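Side-chain contacts in NADPH Quinone Oxidoreductase (Streptococcus mutans, PDB 4F8Y), which probably catalyses the FAD-dependent reduction of quinones such as menadione, with NADPH as the electron donor: residues P45-N50 and R56-V61; A102-S107 and G115-K120. One frame throughout, in Å; residues are numbered along the deposited sequence.

Contact 1: residues P45-N50 and R56-V61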
loop_
_atom_site.group_PDB
_atom_site.type_symbol
_atom_site.label_atom_id
_atom_site.label_comp_id
_atom_site.label_asym_id
_atom_site.label_seq_id
_atom_site.Cartn_x
_atom_site.Cartn_y
_atom_site.Cartn_z
ATOM N N PRO A 45 11.450 -1.548 -0.021
ATOM C CA PRO A 45 10.197 -1.553 0.734
ATOM C C PRO A 45 9.779 -2.935 1.243
ATOM O O PRO A 45 8.689 -3.047 1.804
ATOM C CB PRO A 45 9.183 -1.064 -0.301
ATOM C CG PRO A 45 9.702 -1.571 -1.599
ATOM C CD PRO A 45 11.208 -1.614 -1.478
ATOM N N VAL A 46 10.616 -3.958 1.060
ATOM C CA VAL A 46 10.240 -5.336 1.426
ATOM C C VAL A 46 10.613 -5.716 2.870
ATOM O O VAL A 46 11.768 -5.996 3.170
ATOM C CB VAL A 46 10.812 -6.385 0.429
ATOM C CG1 VAL A 46 10.328 -7.785 0.789
ATOM C CG2 VAL A 46 10.418 -6.050 -0.998
ATOM N N LEU A 47 9.618 -5.721 3.751
ATOM C CA LEU A 47 9.812 -6.060 5.159
ATOM C C LEU A 47 10.113 -7.553 5.343
ATOM O O LEU A 47 9.327 -8.420 4.934
ATOM C CB LEU A 47 8.567 -5.658 5.970
ATOM C CG LEU A 47 8.475 -5.936 7.479
ATOM C CD1 LEU A 47 9.369 -5.001 8.278
ATOM C CD2 LEU A 47 7.028 -5.807 7.946
ATOM N N GLN A 48 11.244 -7.854 5.971
ATOM C CA GLN A 48 11.647 -9.238 6.188
ATOM C C GLN A 48 11.604 -9.594 7.663
ATOM O O GLN A 48 12.108 -8.856 8.503
ATOM C CB GLN A 48 13.063 -9.476 5.658
ATOM C CG GLN A 48 13.229 -9.201 4.184
ATOM C CD GLN A 48 12.619 -10.287 3.322
ATOM O OE1 GLN A 48 12.145 -11.308 3.828
ATOM N NE2 GLN A 48 12.629 -10.076 2.010
ATOM N N PHE A 49 10.984 -10.724 7.970
ATOM C CA PHE A 49 11.124 -11.336 9.278
ATOM C C PHE A 49 10.839 -12.832 9.201
ATOM O O PHE A 49 10.189 -13.316 8.257
ATOM C CB PHE A 49 10.299 -10.628 10.373
ATOM C CG PHE A 49 8.808 -10.601 10.124
ATOM C CD1 PHE A 49 8.013 -11.680 10.477
ATOM C CD2 PHE A 49 8.200 -9.473 9.572
ATOM C CE1 PHE A 49 6.644 -11.655 10.268
ATOM C CE2 PHE A 49 6.825 -9.438 9.354
ATOM C CZ PHE A 49 6.045 -10.535 9.709
ATOM N N ASN A 50 11.369 -13.552 10.184
ATOM C CA ASN A 50 11.320 -15.002 10.206
ATOM C C ASN A 50 11.889 -15.481 11.521
ATOM O O ASN A 50 12.098 -14.681 12.430
ATOM C CB ASN A 50 12.110 -15.585 9.031
ATOM C CG ASN A 50 13.467 -14.918 8.843
ATOM O OD1 ASN A 50 14.422 -15.212 9.555
ATOM N ND2 ASN A 50 13.552 -14.018 7.867
ATOM N N ARG A 56 10.192 -9.318 16.560
ATOM C CA ARG A 56 10.436 -8.578 17.794
ATOM C C ARG A 56 11.573 -7.561 17.664
ATOM O O ARG A 56 11.627 -6.575 18.408
ATOM C CB ARG A 56 10.741 -9.552 18.937
ATOM N N ASP A 57 12.470 -7.806 16.711
ATOM C CA ASP A 57 13.723 -7.056 16.594
ATOM C C ASP A 57 13.698 -5.997 15.501
ATOM O O ASP A 57 14.713 -5.369 15.226
ATOM C CB ASP A 57 14.883 -8.025 16.331
ATOM C CG ASP A 57 15.127 -8.960 17.491
ATOM O OD1 ASP A 57 15.214 -8.456 18.635
ATOM O OD2 ASP A 57 15.222 -10.190 17.268
ATOM N N LEU A 58 12.540 -5.795 14.883
ATOM C CA LEU A 58 12.446 -4.938 13.702
ATOM C C LEU A 58 12.870 -3.505 14.010
ATOM O O LEU A 58 13.542 -2.867 13.208
ATOM C CB LEU A 58 11.036 -5.000 13.088
ATOM C CG LEU A 58 10.644 -6.337 12.434
ATOM C CD1 LEU A 58 9.205 -6.312 11.985
ATOM C CD2 LEU A 58 11.558 -6.672 11.264
ATOM N N ALA A 59 12.504 -3.022 15.194
ATOM C CA ALA A 59 12.851 -1.667 15.623
ATOM C C ALA A 59 14.351 -1.525 15.847
ATOM O O ALA A 59 14.834 -0.461 16.231
ATOM C CB ALA A 59 12.090 -1.295 16.889
ATOM N N LYS A 60 15.087 -2.604 15.610
ATOM C CA LYS A 60 16.537 -2.552 15.693
ATOM C C LYS A 60 17.217 -3.019 14.390
ATOM O O LYS A 60 18.416 -3.305 14.377
ATOM C CB LYS A 60 17.028 -3.352 16.902
ATOM C CG LYS A 60 16.452 -2.875 18.238
ATOM C CD LYS A 60 17.105 -1.580 18.706
ATOM N N VAL A 61 16.458 -3.087 13.294
ATOM C CA VAL A 61 17.036 -3.465 12.003
ATOM C C VAL A 61 17.971 -2.352 11.516
ATOM O O VAL A 61 17.623 -1.171 11.569
ATOM C CB VAL A 61 15.954 -3.808 10.937
ATOM C CG1 VAL A 61 16.559 -3.822 9.551
ATOM C CG2 VAL A 61 15.291 -5.155 11.247
#
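The carbonyl oxygen L58 O takes the backbone N-H of V61 at 2.9 Å, a bond to the third residue along, at the 3-10 turn holding L58. This turn belongs to the long connection between strand 32-37 and helix 65-73 of the flavodoxin-like fold, and it sets the L58 side chain facing the irregular run 45-50. No hydrogen bond joins the two segments; L58 has a part in every close approach. With CG beside its own backbone N (chi1 -69°) and chi2 near 175°, both methyls reach 45-50. One of them, L58 CD1, meets L47 CD1 at 3.9 Å, the two leucines crossing at about a right angle. The same methyl sits 4.1 Å from F49 CD2, approaching that ring obliquely. The other, L58 CD2, rests 3.6 Å from the carbonyl Q48 O, so backbone as well as side chains forms the seat. V101 packs on L58 as well. L47 and F49 both touch a bound FAD, and L47 packs on W84 of the second subunit; Y39 of the second subunit bonds through its OH to L47 O. Within 45-50, L47 turns its second methyl to the phenylalanine, with L47 CD2 in the plane of the ring at its edge, 3.9 Å from F49 CE2.

Contact 2: residues A102-S107 and G115-K120. With VK3 (menadione), chain F.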
loop_
_atom_site.group_PDB
_atom_site.type_symbol
_atom_site.label_atom_id
_atom_site.label_comp_id
_atom_site.label_asym_id
_atom_site.label_seq_id
_atom_site.Cartn_x
_atom_site.Cartn_y
_atom_site.Cartn_z
ATOM N N ALA A 102 6.560 -1.896 15.494
ATOM C CA ALA A 102 6.276 -2.013 16.919
ATOM C C ALA A 102 7.540 -1.747 17.717
ATOM O O ALA A 102 8.611 -2.236 17.377
ATOM C CB ALA A 102 5.715 -3.386 17.244
ATOM N N ASP A 103 7.396 -0.951 18.770
ATOM C CA ASP A 103 8.506 -0.532 19.619
ATOM C C ASP A 103 9.266 0.659 19.056
ATOM O O ASP A 103 10.279 1.081 19.607
ATOM C CB ASP A 103 9.434 -1.696 19.913
ATOM C CG ASP A 103 8.792 -2.699 20.813
ATOM O OD1 ASP A 103 8.008 -2.261 21.684
ATOM O OD2 ASP A 103 9.054 -3.908 20.646
ATOM N N PHE A 104 8.771 1.196 17.952
ATOM C CA PHE A 104 9.249 2.482 17.485
ATOM C C PHE A 104 8.086 3.450 17.280
ATOM O O PHE A 104 7.988 4.478 17.960
ATOM C CB PHE A 104 10.071 2.360 16.199
ATOM C CG PHE A 104 10.510 3.693 15.651
ATOM C CD1 PHE A 104 11.539 4.403 16.257
ATOM C CD2 PHE A 104 9.864 4.258 14.563
ATOM C CE1 PHE A 104 11.930 5.639 15.774
ATOM C CE2 PHE A 104 10.254 5.502 14.078
ATOM C CZ PHE A 104 11.289 6.187 14.685
ATOM N N ALA A 105 7.203 3.105 16.349
ATOM C CA ALA A 105 6.103 3.987 15.972
ATOM C C ALA A 105 4.902 3.825 16.891
ATOM O O ALA A 105 4.135 4.766 17.091
ATOM C CB ALA A 105 5.703 3.743 14.538
ATOM N N TYR A 106 4.754 2.631 17.453
ATOM C CA TYR A 106 3.619 2.304 18.299
ATOM C C TYR A 106 3.981 1.124 19.206
ATOM O O TYR A 106 5.044 0.525 19.073
ATOM C CB TYR A 106 2.420 1.923 17.432
ATOM C CG TYR A 106 2.628 0.602 16.720
ATOM C CD1 TYR A 106 3.352 0.535 15.531
ATOM C CD2 TYR A 106 2.124 -0.582 17.250
ATOM C CE1 TYR A 106 3.560 -0.668 14.890
ATOM C CE2 TYR A 106 2.329 -1.795 16.614
ATOM C CZ TYR A 106 3.046 -1.834 15.435
ATOM O OH TYR A 106 3.246 -3.037 14.796
ATOM N N SER A 107 3.090 0.802 20.134
ATOM C CA SER A 107 3.220 -0.402 20.939
ATOM C C SER A 107 1.840 -0.785 21.449
ATOM O O SER A 107 0.838 -0.153 21.113
ATOM C CB SER A 107 4.211 -0.218 22.095
ATOM O OG SER A 107 3.719 0.677 23.075
ATOM N N GLY A 115 0.254 5.020 20.498
ATOM C CA GLY A 115 1.159 5.703 19.586
ATOM C C GLY A 115 2.395 6.247 20.287
ATOM O O GLY A 115 2.303 6.757 21.405
ATOM N N HIS A 116 3.549 6.153 19.629
ATOM C CA HIS A 116 4.817 6.642 20.189
ATOM C C HIS A 116 5.381 7.877 19.478
ATOM O O HIS A 116 6.455 8.369 19.836
ATOM C CB HIS A 116 5.881 5.542 20.163
ATOM C CG HIS A 116 5.649 4.447 21.157
ATOM N ND1 HIS A 116 6.643 3.575 21.548
ATOM C CD2 HIS A 116 4.540 4.086 21.842
ATOM C CE1 HIS A 116 6.150 2.715 22.421
ATOM N NE2 HIS A 116 4.877 3.006 22.620
ATOM N N LEU A 117 4.658 8.371 18.476
ATOM C CA LEU A 117 5.123 9.496 17.671
ATOM C C LEU A 117 4.369 10.779 18.003
ATOM O O LEU A 117 4.150 11.626 17.143
ATOM C CB LEU A 117 5.017 9.166 16.182
ATOM C CG LEU A 117 5.830 7.935 15.764
ATOM C CD1 LEU A 117 5.695 7.658 14.273
ATOM C CD2 LEU A 117 7.299 8.102 16.160
ATOM N N GLN A 118 3.979 10.905 19.268
ATOM C CA GLN A 118 3.358 12.120 19.796
ATOM C C GLN A 118 4.256 13.339 19.605
ATOM O O GLN A 118 5.478 13.224 19.590
ATOM C CB GLN A 118 3.033 11.943 21.280
ATOM C CG GLN A 118 4.196 11.402 22.119
ATOM C CD GLN A 118 4.279 9.879 22.108
ATOM O OE1 GLN A 118 3.356 9.200 21.658
ATOM N NE2 GLN A 118 5.384 9.340 22.613
ATOM N N GLY A 119 3.641 14.507 19.452
ATOM C CA GLY A 119 4.379 15.741 19.244
ATOM C C GLY A 119 4.608 16.029 17.774
ATOM O O GLY A 119 5.221 17.034 17.414
ATOM N N LYS A 120 4.115 15.137 16.921
ATOM C CA LYS A 120 4.252 15.303 15.483
ATOM C C LYS A 120 2.908 15.538 14.809
ATOM O O LYS A 120 1.872 15.088 15.289
ATOM C CB LYS A 120 4.957 14.098 14.856
ATOM C CG LYS A 120 6.366 13.891 15.385
ATOM C CD LYS A 120 7.045 12.694 14.748
ATOM C CE LYS A 120 7.996 12.024 15.730
ATOM N NZ LYS A 120 9.058 12.949 16.201
HETATM C C1K VK3 F . -0.045 -2.281 13.531
HETATM O O1K VK3 F . 1.264 -1.940 13.204
HETATM C C2K VK3 F . -1.127 -1.346 13.147
HETATM C C3K VK3 F . -2.423 -1.638 13.483
HETATM C C4K VK3 F . -2.725 -2.833 14.192
HETATM O O4K VK3 F . -4.052 -3.113 14.554
HETATM C C5K VK3 F . -1.679 -3.742 14.563
HETATM C C6K VK3 F . -1.967 -4.939 15.267
HETATM C C7K VK3 F . -0.965 -5.804 15.608
HETATM C C8K VK3 F . 0.440 -5.479 15.245
HETATM C C9K VK3 F . 0.722 -4.324 14.570
HETATM C C10 VK3 F . -0.318 -3.433 14.208
HETATM C C11 VK3 F . -3.516 -0.648 13.100
#
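S107 OG and H116 NE2 share a short hydrogen bond of 2.6 Å, whose proton could come from either side, across the base of the antiparallel hairpin 106-108/113-115. A second bond joins the segments just beside it: H116 N gives its hydrogen to A105 O over 3.0 Å, nearly straight at 162°, but arriving 44° out of the carbonyl plane. One histidine is therefore held by both its backbone and its ring. The imidazole lies with one face against the backbone of Y106 and S107, Y106 C 3.9 Å above the ring centre. Y106 and G115 form the non-hydrogen-bonded pair here, while S107 bonds through its backbone to E114. D103 N donates to Y106 O at 2.8 Å, closing the loop before the strand. A105 CB meets L117 CD1 at 3.9 Å, next to helix 65-73, which L117 also touches, and K120 NZ is satisfied by the carbonyls of T72 and A74. The neighbouring Y106 lines the menadione pocket; A102 CA lies above one face of its ring, offset toward the rim, and W85 of the second subunit meets it nearly perpendicularly. With NE2 tied to the serine hydroxyl and one face against the backbone, the imidazole's rotation is fixed, whichever partner donates.

In the fold
The contacts come one after the other along the chain, contact 1 first, and both lie in connections of the flavodoxin-like fold, away from the middle of its five-stranded parallel sheet. Residues 45-50 and 56-61 come between strand 32-37 and helix 65-73; residues 102-107 and 115-120 include the base of the hairpin 106-108/113-115, between helix 90-99 and strand 120-127. Their centres are 16 Å apart, yet they touch, A59 CB packing 3.6 Å from A102 O. Helix 65-73 links them as well: R68 bonds to V61 O and also packs on F104. Contact 1 borders the FAD and contact 2 the menadione, and each reaches the second subunit, consistent with a quinone site formed at the interface of the two subunits.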